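Local coordinates for scarecrow-like protein 3 (Arabidopsis thaliana, PDB 6KPB) that probably acts as a GRAS-family transcription regulator in plant development, binding zinc finger proteins of the IDD family such as JACKDAW, at residues M142-K147 with D454-K459; V348-S353 with E420-R425; L364-Y369 with Q470-Y475; A373-L378 with M395-E400. All coordinates share one frame; numbering follows the deposited sequence.

Interaction 1: residues M142-K147 with D454-K459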
# COMPACT_ATOMS: atom_id res chain seq x y z
N MET A 142 -23.35 -6.91 1.60
CA MET A 142 -23.85 -6.21 0.42
C MET A 142 -24.35 -7.16 -0.67
O MET A 142 -25.09 -6.72 -1.55
CB MET A 142 -22.76 -5.30 -0.15
CG MET A 142 -22.21 -4.30 0.85
SD MET A 142 -20.87 -3.29 0.20
CE MET A 142 -21.78 -2.17 -0.85
N PHE A 143 -23.97 -8.43 -0.61
CA PHE A 143 -24.42 -9.44 -1.56
C PHE A 143 -25.09 -10.59 -0.82
O PHE A 143 -24.72 -10.90 0.32
CB PHE A 143 -23.26 -9.98 -2.40
CG PHE A 143 -22.65 -8.96 -3.32
CD1 PHE A 143 -21.64 -8.12 -2.88
CD2 PHE A 143 -23.09 -8.84 -4.63
CE1 PHE A 143 -21.08 -7.18 -3.73
CE2 PHE A 143 -22.54 -7.90 -5.48
CZ PHE A 143 -21.53 -7.07 -5.03
N PRO A 144 -26.07 -11.24 -1.43
CA PRO A 144 -26.72 -12.41 -0.82
C PRO A 144 -26.05 -13.74 -1.13
O PRO A 144 -26.63 -14.78 -0.80
CB PRO A 144 -28.12 -12.36 -1.43
CG PRO A 144 -27.87 -11.85 -2.82
CD PRO A 144 -26.71 -10.88 -2.71
N ILE A 145 -24.87 -13.73 -1.75
CA ILE A 145 -24.25 -14.97 -2.21
C ILE A 145 -23.96 -15.89 -1.03
O ILE A 145 -24.36 -17.06 -1.02
CB ILE A 145 -22.97 -14.66 -3.00
CG1 ILE A 145 -23.25 -13.69 -4.15
CG2 ILE A 145 -22.34 -15.95 -3.49
CD1 ILE A 145 -24.30 -14.17 -5.12
N LEU A 146 -23.26 -15.37 -0.02
CA LEU A 146 -22.82 -16.22 1.08
C LEU A 146 -23.99 -16.65 1.97
O LEU A 146 -24.01 -17.78 2.46
CB LEU A 146 -21.76 -15.49 1.90
CG LEU A 146 -20.38 -15.40 1.24
CD1 LEU A 146 -19.42 -14.61 2.10
CD2 LEU A 146 -19.84 -16.80 0.97
N LYS A 147 -24.96 -15.76 2.17
CA LYS A 147 -26.13 -16.12 2.98
C LYS A 147 -26.89 -17.28 2.36
O LYS A 147 -27.33 -18.19 3.06
CB LYS A 147 -27.04 -14.91 3.15
CG LYS A 147 -26.46 -13.79 4.01
CD LYS A 147 -27.32 -12.53 3.88
CE LYS A 147 -26.71 -11.34 4.62
NZ LYS A 147 -27.16 -11.27 6.04
N ASP A 454 -33.47 -7.79 -4.59
CA ASP A 454 -34.24 -7.96 -5.81
C ASP A 454 -33.32 -7.90 -7.02
O ASP A 454 -32.30 -7.21 -7.02
CB ASP A 454 -35.34 -6.90 -5.91
CG ASP A 454 -34.78 -5.49 -5.93
OD1 ASP A 454 -34.14 -5.09 -4.94
OD2 ASP A 454 -34.97 -4.79 -6.95
N GLY A 455 -33.69 -8.63 -8.07
CA GLY A 455 -32.87 -8.82 -9.24
C GLY A 455 -32.13 -10.15 -9.24
O GLY A 455 -31.79 -10.66 -10.31
N TYR A 456 -31.89 -10.72 -8.06
CA TYR A 456 -31.27 -12.03 -7.97
C TYR A 456 -32.31 -13.12 -8.21
O TYR A 456 -33.50 -12.95 -7.95
CB TYR A 456 -30.62 -12.23 -6.60
CG TYR A 456 -29.36 -11.43 -6.40
CD1 TYR A 456 -28.13 -11.91 -6.82
CD2 TYR A 456 -29.40 -10.19 -5.77
CE1 TYR A 456 -26.98 -11.18 -6.64
CE2 TYR A 456 -28.25 -9.45 -5.58
CZ TYR A 456 -27.04 -9.95 -6.02
OH TYR A 456 -25.90 -9.22 -5.83
N ARG A 457 -31.83 -14.26 -8.70
CA ARG A 457 -32.66 -15.42 -8.95
C ARG A 457 -31.86 -16.67 -8.61
O ARG A 457 -30.63 -16.69 -8.70
CB ARG A 457 -33.13 -15.48 -10.41
CG ARG A 457 -34.18 -14.44 -10.77
CD ARG A 457 -34.12 -14.09 -12.25
NE ARG A 457 -33.74 -15.24 -13.06
CZ ARG A 457 -34.58 -16.17 -13.49
NH1 ARG A 457 -35.87 -16.09 -13.18
NH2 ARG A 457 -34.14 -17.17 -14.24
N ILE A 458 -32.58 -17.72 -8.21
CA ILE A 458 -31.98 -19.02 -7.93
C ILE A 458 -32.60 -20.03 -8.89
O ILE A 458 -33.82 -20.22 -8.89
CB ILE A 458 -32.18 -19.45 -6.47
CG1 ILE A 458 -31.37 -18.55 -5.54
CG2 ILE A 458 -31.77 -20.90 -6.29
CD1 ILE A 458 -31.59 -18.84 -4.08
N LYS A 459 -31.75 -20.66 -9.69
CA LYS A 459 -32.19 -21.66 -10.66
C LYS A 459 -31.71 -23.04 -10.22
O LYS A 459 -30.57 -23.20 -9.76
CB LYS A 459 -31.65 -21.34 -12.06
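Tyr-456 and Pro-144 make the central contact, a CH-pi interaction in which Pro-144 presents its CG-CD edge to one face of the phenol. Pro-144 CG sits 3.6 Å from the centroid of the Tyr-456 ring and only 8° off its normal, almost exactly above the middle. CD of the same proline slides toward the hydroxyl end, coming within 3.5 Å of Tyr-456 CZ. The two side chains reach for each other from opposite directions.

The edge of the phenol is used differently. Its oxygen points at the rim of a second aromatic ring, with Tyr-456 OH 3.1 Å from Phe-143 CD2 and close to the plane of the phenylalanine. With CG beside the backbone N (chi1 -66°), Phe-143 brings that rim to the hydroxyl.

These residues join two distant parts of the GRAS domain: the corner where helix 129-142 ends and helix 145-160 begins, with Pro-144 at the N-cap position, and the start of strand 456-461, which pairs with 464-469 in the antiparallel part of the central sheet. The first lies in the predicted VHIID region, the second in the predicted SAW region.

Purely apolar packing completes the contact. Ile-145 CD1 approaches Tyr-456 CE1 obliquely at 4.3 Å, from the first turn of the new helix. Around this core, Trp-469 meets the Tyr-456 ring edge-to-face, Leu-448 of helix 438-448 packs on the same tyrosine, and Phe-143 continues onto Phe-139, Leu-378 and Val-392.

Interaction 2: residues V348-S353 with E420-R425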
# COMPACT_ATOMS: atom_id res chain seq x y z
N VAL A 348 -20.16 -27.76 -1.90
CA VAL A 348 -19.24 -26.99 -2.73
C VAL A 348 -19.96 -25.74 -3.21
O VAL A 348 -21.03 -25.82 -3.82
CB VAL A 348 -18.73 -27.81 -3.92
CG1 VAL A 348 -17.80 -26.98 -4.78
CG2 VAL A 348 -18.04 -29.08 -3.44
N THR A 349 -19.36 -24.58 -2.94
CA THR A 349 -19.81 -23.31 -3.49
C THR A 349 -18.70 -22.76 -4.38
O THR A 349 -17.57 -22.57 -3.91
CB THR A 349 -20.16 -22.31 -2.38
OG1 THR A 349 -21.23 -22.83 -1.59
CG2 THR A 349 -20.58 -20.98 -2.98
N GLU A 350 -19.02 -22.53 -5.65
CA GLU A 350 -18.03 -22.12 -6.63
C GLU A 350 -18.62 -21.06 -7.55
O GLU A 350 -19.83 -20.97 -7.73
CB GLU A 350 -17.54 -23.31 -7.46
CG GLU A 350 -16.33 -24.02 -6.89
CD GLU A 350 -15.10 -23.14 -6.86
OE1 GLU A 350 -14.29 -23.27 -5.92
OE2 GLU A 350 -14.96 -22.30 -7.77
N GLN A 351 -17.73 -20.26 -8.13
CA GLN A 351 -18.13 -19.38 -9.22
C GLN A 351 -18.65 -20.21 -10.39
O GLN A 351 -18.15 -21.31 -10.66
CB GLN A 351 -16.96 -18.51 -9.68
CG GLN A 351 -16.65 -17.32 -8.79
CD GLN A 351 -15.67 -17.66 -7.68
OE1 GLN A 351 -15.40 -18.83 -7.41
NE2 GLN A 351 -15.13 -16.63 -7.04
N ASP A 352 -19.66 -19.70 -11.08
CA ASP A 352 -20.26 -20.39 -12.21
C ASP A 352 -20.00 -19.58 -13.48
O ASP A 352 -20.92 -19.02 -14.08
CB ASP A 352 -21.75 -20.61 -11.97
CG ASP A 352 -22.31 -21.74 -12.82
OD1 ASP A 352 -21.67 -22.09 -13.83
OD2 ASP A 352 -23.37 -22.29 -12.45
N SER A 353 -18.74 -19.53 -13.88
CA SER A 353 -18.34 -18.83 -15.09
C SER A 353 -17.09 -19.49 -15.65
O SER A 353 -16.24 -19.97 -14.90
CB SER A 353 -18.08 -17.34 -14.82
OG SER A 353 -19.22 -16.71 -14.27
N GLU A 420 -21.21 -27.50 -14.71
CA GLU A 420 -21.19 -28.76 -15.44
C GLU A 420 -19.81 -29.40 -15.41
O GLU A 420 -19.68 -30.63 -15.29
CB GLU A 420 -21.66 -28.55 -16.87
CG GLU A 420 -21.44 -29.74 -17.79
CD GLU A 420 -22.15 -29.58 -19.12
OE1 GLU A 420 -23.24 -28.97 -19.15
OE2 GLU A 420 -21.61 -30.06 -20.15
N LYS A 421 -18.76 -28.58 -15.50
CA LYS A 421 -17.40 -29.12 -15.40
C LYS A 421 -17.10 -29.63 -14.00
O LYS A 421 -16.47 -30.68 -13.85
CB LYS A 421 -16.39 -28.05 -15.81
CG LYS A 421 -16.16 -27.95 -17.31
CD LYS A 421 -14.74 -27.51 -17.61
CE LYS A 421 -14.38 -27.75 -19.07
NZ LYS A 421 -12.92 -27.60 -19.32
N TRP A 422 -17.55 -28.91 -12.97
CA TRP A 422 -17.30 -29.35 -11.60
C TRP A 422 -18.01 -30.66 -11.30
O TRP A 422 -17.46 -31.52 -10.60
CB TRP A 422 -17.73 -28.26 -10.62
CG TRP A 422 -16.80 -27.10 -10.58
CD1 TRP A 422 -17.07 -25.82 -10.97
CD2 TRP A 422 -15.44 -27.11 -10.14
NE1 TRP A 422 -15.95 -25.03 -10.79
CE2 TRP A 422 -14.94 -25.80 -10.28
CE3 TRP A 422 -14.59 -28.10 -9.63
CZ2 TRP A 422 -13.64 -25.45 -9.94
CZ3 TRP A 422 -13.30 -27.75 -9.29
CH2 TRP A 422 -12.83 -26.44 -9.45
N SER A 423 -19.23 -30.83 -11.81
CA SER A 423 -19.99 -32.05 -11.54
C SER A 423 -19.25 -33.27 -12.08
O SER A 423 -19.06 -34.26 -11.35
CB SER A 423 -21.38 -31.95 -12.15
OG SER A 423 -22.14 -30.93 -11.52
N GLN A 424 -18.82 -33.22 -13.34
CA GLN A 424 -18.04 -34.32 -13.90
C GLN A 424 -16.77 -34.55 -13.08
O GLN A 424 -16.44 -35.70 -12.75
CB GLN A 424 -17.67 -34.02 -15.36
CG GLN A 424 -18.84 -33.85 -16.30
CD GLN A 424 -18.40 -33.74 -17.74
OE1 GLN A 424 -17.35 -34.26 -18.12
NE2 GLN A 424 -19.20 -33.06 -18.56
N ARG A 425 -16.06 -33.48 -12.75
CA ARG A 425 -14.81 -33.60 -12.02
C ARG A 425 -15.03 -34.23 -10.65
O ARG A 425 -14.30 -35.13 -10.24
CB ARG A 425 -14.17 -32.22 -11.88
CG ARG A 425 -12.68 -32.24 -11.58
CD ARG A 425 -12.13 -30.82 -11.48
NE ARG A 425 -12.33 -30.05 -12.70
CZ ARG A 425 -11.53 -30.10 -13.76
NH1 ARG A 425 -11.79 -29.35 -14.82
NH2 ARG A 425 -10.47 -30.90 -13.75
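Glu-350 lays the aliphatic part of its side chain over one face of the Trp-422 indole. Its CG stands 4.3 Å from the centroid of the five-membered ring, 22° off the normal, in a CH-pi contact displaced toward the nitrogen side: CG is 4.0 Å from Trp-422 NE1. A bend at chi2 (-65°) turns the carboxylate along the indole, placing Glu-350 OE2 4.0 Å from Trp-422 CZ2, with the carboxylate and ring planes 37° apart. The two side chains cross at about a right angle.

This is a strand-to-helix contact. Strand 345-351 lies between parallel neighbour 251-257 and antiparallel neighbour 472-482 in the central sheet of the GRAS domain, and helix 419-428 packs against it through the buried indole.

Further out, polar partners hold the carboxylate and, more weakly, the indole N-H. Glu-350 OE2 is hydrogen-bonded to His-261 ND1, and OE1 takes a weak bond from the backbone N of Leu-260, so the buried carboxylate is satisfied from the loop after strand 251-257; these bonds would probably favour the ionised carboxylate. Trp-422 NE1 gives a weak hydrogen bond to the carbonyl of Glu-417, while Asp-352, bridged to Lys-418 and bonded to the N of Leu-419, ties the strand end to the helix start.

Interaction 3: residues L364-Y369 with Q470-Y475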
# COMPACT_ATOMS: atom_id res chain seq x y z
N LEU A 364 -10.91 -12.84 -21.26
CA LEU A 364 -11.32 -11.44 -21.22
C LEU A 364 -12.78 -11.28 -21.63
O LEU A 364 -13.52 -10.51 -21.02
CB LEU A 364 -10.42 -10.60 -22.13
CG LEU A 364 -10.83 -9.13 -22.27
CD1 LEU A 364 -10.85 -8.45 -20.91
CD2 LEU A 364 -9.91 -8.40 -23.22
N LEU A 365 -13.21 -12.01 -22.67
CA LEU A 365 -14.58 -11.87 -23.14
C LEU A 365 -15.58 -12.32 -22.08
O LEU A 365 -16.54 -11.60 -21.78
CB LEU A 365 -14.78 -12.68 -24.43
CG LEU A 365 -14.25 -12.02 -25.71
CD1 LEU A 365 -14.51 -12.91 -26.92
CD2 LEU A 365 -14.88 -10.65 -25.89
N GLU A 366 -15.37 -13.50 -21.49
CA GLU A 366 -16.32 -14.01 -20.51
C GLU A 366 -16.28 -13.21 -19.22
O GLU A 366 -17.32 -12.86 -18.67
CB GLU A 366 -16.04 -15.49 -20.25
CG GLU A 366 -16.69 -16.42 -21.26
CD GLU A 366 -18.19 -16.23 -21.34
OE1 GLU A 366 -18.88 -16.47 -20.32
OE2 GLU A 366 -18.68 -15.84 -22.42
N SER A 367 -15.07 -12.92 -18.72
CA SER A 367 -14.97 -12.18 -17.46
C SER A 367 -15.57 -10.79 -17.57
O SER A 367 -16.09 -10.26 -16.58
CB SER A 367 -13.51 -12.10 -17.01
OG SER A 367 -12.72 -11.44 -17.99
N LEU A 368 -15.51 -10.18 -18.75
CA LEU A 368 -16.17 -8.89 -18.94
C LEU A 368 -17.67 -9.00 -18.70
O LEU A 368 -18.26 -8.12 -18.06
CB LEU A 368 -15.89 -8.36 -20.35
CG LEU A 368 -14.62 -7.52 -20.53
CD1 LEU A 368 -14.45 -7.11 -21.99
CD2 LEU A 368 -14.66 -6.29 -19.64
N TYR A 369 -18.29 -10.07 -19.19
CA TYR A 369 -19.72 -10.25 -18.99
C TYR A 369 -20.05 -10.57 -17.53
O TYR A 369 -21.04 -10.06 -16.99
CB TYR A 369 -20.25 -11.34 -19.91
CG TYR A 369 -20.50 -10.89 -21.33
CD1 TYR A 369 -21.72 -10.36 -21.71
CD2 TYR A 369 -19.50 -10.98 -22.29
CE1 TYR A 369 -21.95 -9.94 -23.00
CE2 TYR A 369 -19.72 -10.57 -23.59
CZ TYR A 369 -20.95 -10.04 -23.94
OH TYR A 369 -21.17 -9.63 -25.23
N GLN A 470 -30.00 -11.06 -12.52
CA GLN A 470 -30.82 -11.02 -13.73
C GLN A 470 -30.81 -12.39 -14.39
O GLN A 470 -31.31 -13.36 -13.81
CB GLN A 470 -30.32 -9.94 -14.70
CG GLN A 470 -30.14 -8.56 -14.07
CD GLN A 470 -31.45 -7.87 -13.73
OE1 GLN A 470 -32.19 -8.31 -12.85
NE2 GLN A 470 -31.75 -6.78 -14.43
N ASP A 471 -30.22 -12.49 -15.58
CA ASP A 471 -30.09 -13.77 -16.27
C ASP A 471 -28.67 -14.32 -16.23
O ASP A 471 -28.43 -15.41 -16.77
CB ASP A 471 -30.53 -13.63 -17.73
CG ASP A 471 -32.04 -13.53 -17.87
OD1 ASP A 471 -32.75 -13.59 -16.84
OD2 ASP A 471 -32.52 -13.40 -19.02
N ARG A 472 -27.73 -13.62 -15.60
CA ARG A 472 -26.33 -14.01 -15.63
C ARG A 472 -26.01 -14.92 -14.45
O ARG A 472 -26.19 -14.50 -13.30
CB ARG A 472 -25.44 -12.78 -15.59
CG ARG A 472 -23.96 -13.09 -15.73
CD ARG A 472 -23.61 -13.50 -17.15
NE ARG A 472 -22.22 -13.92 -17.27
CZ ARG A 472 -21.62 -14.17 -18.43
NH1 ARG A 472 -22.29 -14.04 -19.57
NH2 ARG A 472 -20.35 -14.55 -18.45
N PRO A 473 -25.54 -16.14 -14.68
CA PRO A 473 -25.11 -16.99 -13.56
C PRO A 473 -23.88 -16.43 -12.88
O PRO A 473 -22.98 -15.88 -13.53
CB PRO A 473 -24.82 -18.34 -14.23
CG PRO A 473 -25.53 -18.29 -15.55
CD PRO A 473 -25.49 -16.86 -15.97
N LEU A 474 -23.83 -16.58 -11.56
CA LEU A 474 -22.72 -16.07 -10.76
C LEU A 474 -22.05 -17.15 -9.92
O LEU A 474 -20.83 -17.30 -9.99
CB LEU A 474 -23.21 -14.93 -9.85
CG LEU A 474 -23.74 -13.68 -10.54
CD1 LEU A 474 -24.20 -12.66 -9.51
CD2 LEU A 474 -22.68 -13.08 -11.46
N TYR A 475 -22.82 -17.90 -9.13
CA TYR A 475 -22.25 -18.92 -8.26
C TYR A 475 -23.16 -20.14 -8.25
O TYR A 475 -24.36 -20.04 -8.50
CB TYR A 475 -22.06 -18.41 -6.83
CG TYR A 475 -21.17 -17.20 -6.70
CD1 TYR A 475 -21.67 -15.92 -6.86
CD2 TYR A 475 -19.82 -17.34 -6.41
CE1 TYR A 475 -20.85 -14.81 -6.74
CE2 TYR A 475 -18.99 -16.24 -6.29
CZ TYR A 475 -19.52 -14.98 -6.45
OH TYR A 475 -18.69 -13.88 -6.33
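Arg-472 NH2 is gripped by two side chains of helix 360-381. Within the contact it forms a salt bridge with Glu-366, Arg-472 NH2 lying 3.1 Å from Glu-366 OE1, and just beyond the segment it is hydrogen-bonded to Thr-370 OG1. The bond to glutamate is bent, with an angle of 138° at the hydrogen. It reaches OE1 from above the carboxylate plane, 47° out of it, while OE1 lies at the guanidinium edge but tilted 25° out of its plane.

Tyr-369 supplies the other half of the contact mainly through its CB, with the ring, close to parallel with the guanidinium, reached only obliquely. Tyr-369 CB lies over one face of the guanidinium, 3.4 Å from Arg-472 NH1, offset toward the rim.

Arg-472 opens strand 472-482, whose later residues Leu-474 and Tyr-475 both face Ile-467 in a classic beta bulge. The contact thus ties the start of this strand, which lies within the GRAS sheet and in the predicted SAW region, to a helix of the predicted PFYRE region.

The arginine extends away from its strand with CG anti to the backbone N and then bends at chi2, which brings its flat end against the helix. Tyr-369 also packs on an apolar side chain of the bound peptide, so the residue that backs the guanidinium belongs to the peptide-binding surface as well.

Interaction 4: residues A373-L378 with M395-E400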
# COMPACT_ATOMS: atom_id res chain seq x y z
N ALA A 373 -22.04 -7.84 -14.73
CA ALA A 373 -23.22 -8.14 -13.93
C ALA A 373 -22.97 -7.84 -12.45
O ALA A 373 -23.80 -7.20 -11.79
CB ALA A 373 -23.63 -9.60 -14.12
N LEU A 374 -21.83 -8.29 -11.92
CA LEU A 374 -21.52 -8.04 -10.52
C LEU A 374 -21.40 -6.55 -10.22
O LEU A 374 -21.92 -6.06 -9.22
CB LEU A 374 -20.24 -8.78 -10.13
CG LEU A 374 -20.38 -10.29 -9.93
CD1 LEU A 374 -19.02 -10.96 -9.91
CD2 LEU A 374 -21.15 -10.58 -8.65
N PHE A 375 -20.71 -5.81 -11.10
CA PHE A 375 -20.65 -4.36 -10.95
C PHE A 375 -22.01 -3.71 -11.18
O PHE A 375 -22.21 -2.56 -10.76
CB PHE A 375 -19.63 -3.77 -11.92
CG PHE A 375 -18.21 -3.82 -11.41
CD1 PHE A 375 -17.58 -5.04 -11.18
CD2 PHE A 375 -17.50 -2.66 -11.18
CE1 PHE A 375 -16.28 -5.09 -10.73
CE2 PHE A 375 -16.20 -2.70 -10.72
CZ PHE A 375 -15.59 -3.92 -10.50
N ASP A 376 -22.94 -4.40 -11.85
CA ASP A 376 -24.25 -3.82 -12.10
C ASP A 376 -25.11 -3.81 -10.84
O ASP A 376 -25.85 -2.86 -10.60
CB ASP A 376 -24.95 -4.57 -13.23
CG ASP A 376 -25.99 -3.73 -13.95
OD1 ASP A 376 -26.73 -2.98 -13.28
OD2 ASP A 376 -26.06 -3.82 -15.19
N CYS A 377 -25.02 -4.88 -10.03
CA CYS A 377 -25.75 -4.92 -8.77
C CYS A 377 -25.43 -3.70 -7.91
O CYS A 377 -26.33 -2.99 -7.45
CB CYS A 377 -25.42 -6.20 -8.00
SG CYS A 377 -25.24 -7.69 -8.98
N LEU A 378 -24.14 -3.44 -7.70
CA LEU A 378 -23.74 -2.32 -6.86
C LEU A 378 -24.22 -0.99 -7.42
O LEU A 378 -24.59 -0.08 -6.67
CB LEU A 378 -22.22 -2.31 -6.70
CG LEU A 378 -21.65 -3.48 -5.90
CD1 LEU A 378 -20.14 -3.54 -6.01
CD2 LEU A 378 -22.07 -3.37 -4.44
N MET A 395 -10.78 -4.42 -3.88
CA MET A 395 -10.06 -5.45 -3.14
C MET A 395 -10.53 -6.86 -3.46
O MET A 395 -9.78 -7.82 -3.21
CB MET A 395 -10.18 -5.20 -1.63
CG MET A 395 -9.59 -3.87 -1.18
SD MET A 395 -9.45 -3.74 0.61
CE MET A 395 -8.71 -2.12 0.76
N LEU A 396 -11.73 -7.03 -4.01
CA LEU A 396 -12.26 -8.35 -4.33
C LEU A 396 -12.33 -8.56 -5.84
O LEU A 396 -11.52 -9.32 -6.39
CB LEU A 396 -13.64 -8.54 -3.69
CG LEU A 396 -13.64 -8.68 -2.17
CD1 LEU A 396 -15.04 -8.94 -1.64
CD2 LEU A 396 -12.69 -9.79 -1.73
N PHE A 397 -13.27 -7.91 -6.53
CA PHE A 397 -13.41 -8.12 -7.97
C PHE A 397 -12.16 -7.66 -8.72
O PHE A 397 -11.73 -8.31 -9.68
CB PHE A 397 -14.64 -7.39 -8.49
CG PHE A 397 -15.91 -7.75 -7.77
CD1 PHE A 397 -16.10 -9.02 -7.26
CD2 PHE A 397 -16.92 -6.81 -7.61
CE1 PHE A 397 -17.26 -9.35 -6.59
CE2 PHE A 397 -18.08 -7.13 -6.94
CZ PHE A 397 -18.26 -8.41 -6.44
N GLY A 398 -11.57 -6.55 -8.29
CA GLY A 398 -10.36 -6.07 -8.94
C GLY A 398 -9.21 -7.06 -8.83
O GLY A 398 -8.46 -7.27 -9.79
N GLU A 399 -9.06 -7.68 -7.66
CA GLU A 399 -8.00 -8.68 -7.50
C GLU A 399 -8.27 -9.92 -8.33
O GLU A 399 -7.35 -10.49 -8.92
CB GLU A 399 -7.85 -9.04 -6.02
CG GLU A 399 -7.08 -8.01 -5.22
CD GLU A 399 -5.69 -7.77 -5.79
OE1 GLU A 399 -5.01 -8.76 -6.13
OE2 GLU A 399 -5.29 -6.59 -5.91
N GLU A 400 -9.53 -10.35 -8.39
CA GLU A 400 -9.87 -11.50 -9.22
C GLU A 400 -9.69 -11.19 -10.70
O GLU A 400 -9.13 -12.01 -11.44
CB GLU A 400 -11.30 -11.95 -8.92
CG GLU A 400 -11.53 -12.38 -7.48
CD GLU A 400 -12.98 -12.71 -7.18
OE1 GLU A 400 -13.83 -12.52 -8.08
OE2 GLU A 400 -13.27 -13.16 -6.06
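Phe-397 is the residue of helix 395-400 that meets helix 373-378, and three side chains of the latter touch it. Its CB lies 3.6 Å from Phe-375 CE1, and the two side chains slide past each other in opposite directions, leaving an oblique ring pair, centroids 5.7 Å apart and planes at 47°. Farther out on the ring, Leu-374 stands over one face, its CD1 4.1 Å from Phe-397 CE1. Leu-378 comes instead at the edge, CD1 lying 4.2 Å from CE2 of the same phenylalanine. With CG anti to the carbonyl carbon (chi1 -55°), Phe-397 points its ring at helix 373-378, where the two leucines are one helical turn apart.

The wider pi-type turn at 395-398 contains this phenylalanine. Gly-398 follows it, and Glu-400 bonds through OE1 to Tyr-371 OH, a polar link back to the first helix.

Helices 360-381 and 387-406 form a near-antiparallel pair largely in the predicted PFYRE region, their short segments running at 162° with axes 11.9 Å apart. That wide separation is bridged by large apolar groups, so the buried contact rests on van der Waals packing and shape rather than on directed polar bonds across it.

Interactions 1, 2 and 4 are buried, whereas interaction 3 lies at the surface, and the chemistry follows: interaction 3 alone has a salt bridge across its segments. Interactions 3 and 4 share helix 360-381, where Leu-374 CD2 packs 3.8 Å from Leu-474 CD1, and Asp-376 and Tyr-369 both touch the bound peptide. Interactions 1, 2 and 3 all reach the central sheet; strands 345-351 and 472-482 are neighbours there, joined by a probable hydrogen bond from Asp-352 N to Leu-474 O. Phe-143 of interaction 1 meets Phe-397 and Leu-378 of interaction 4, so the apolar packing of the two contacts is continuous there.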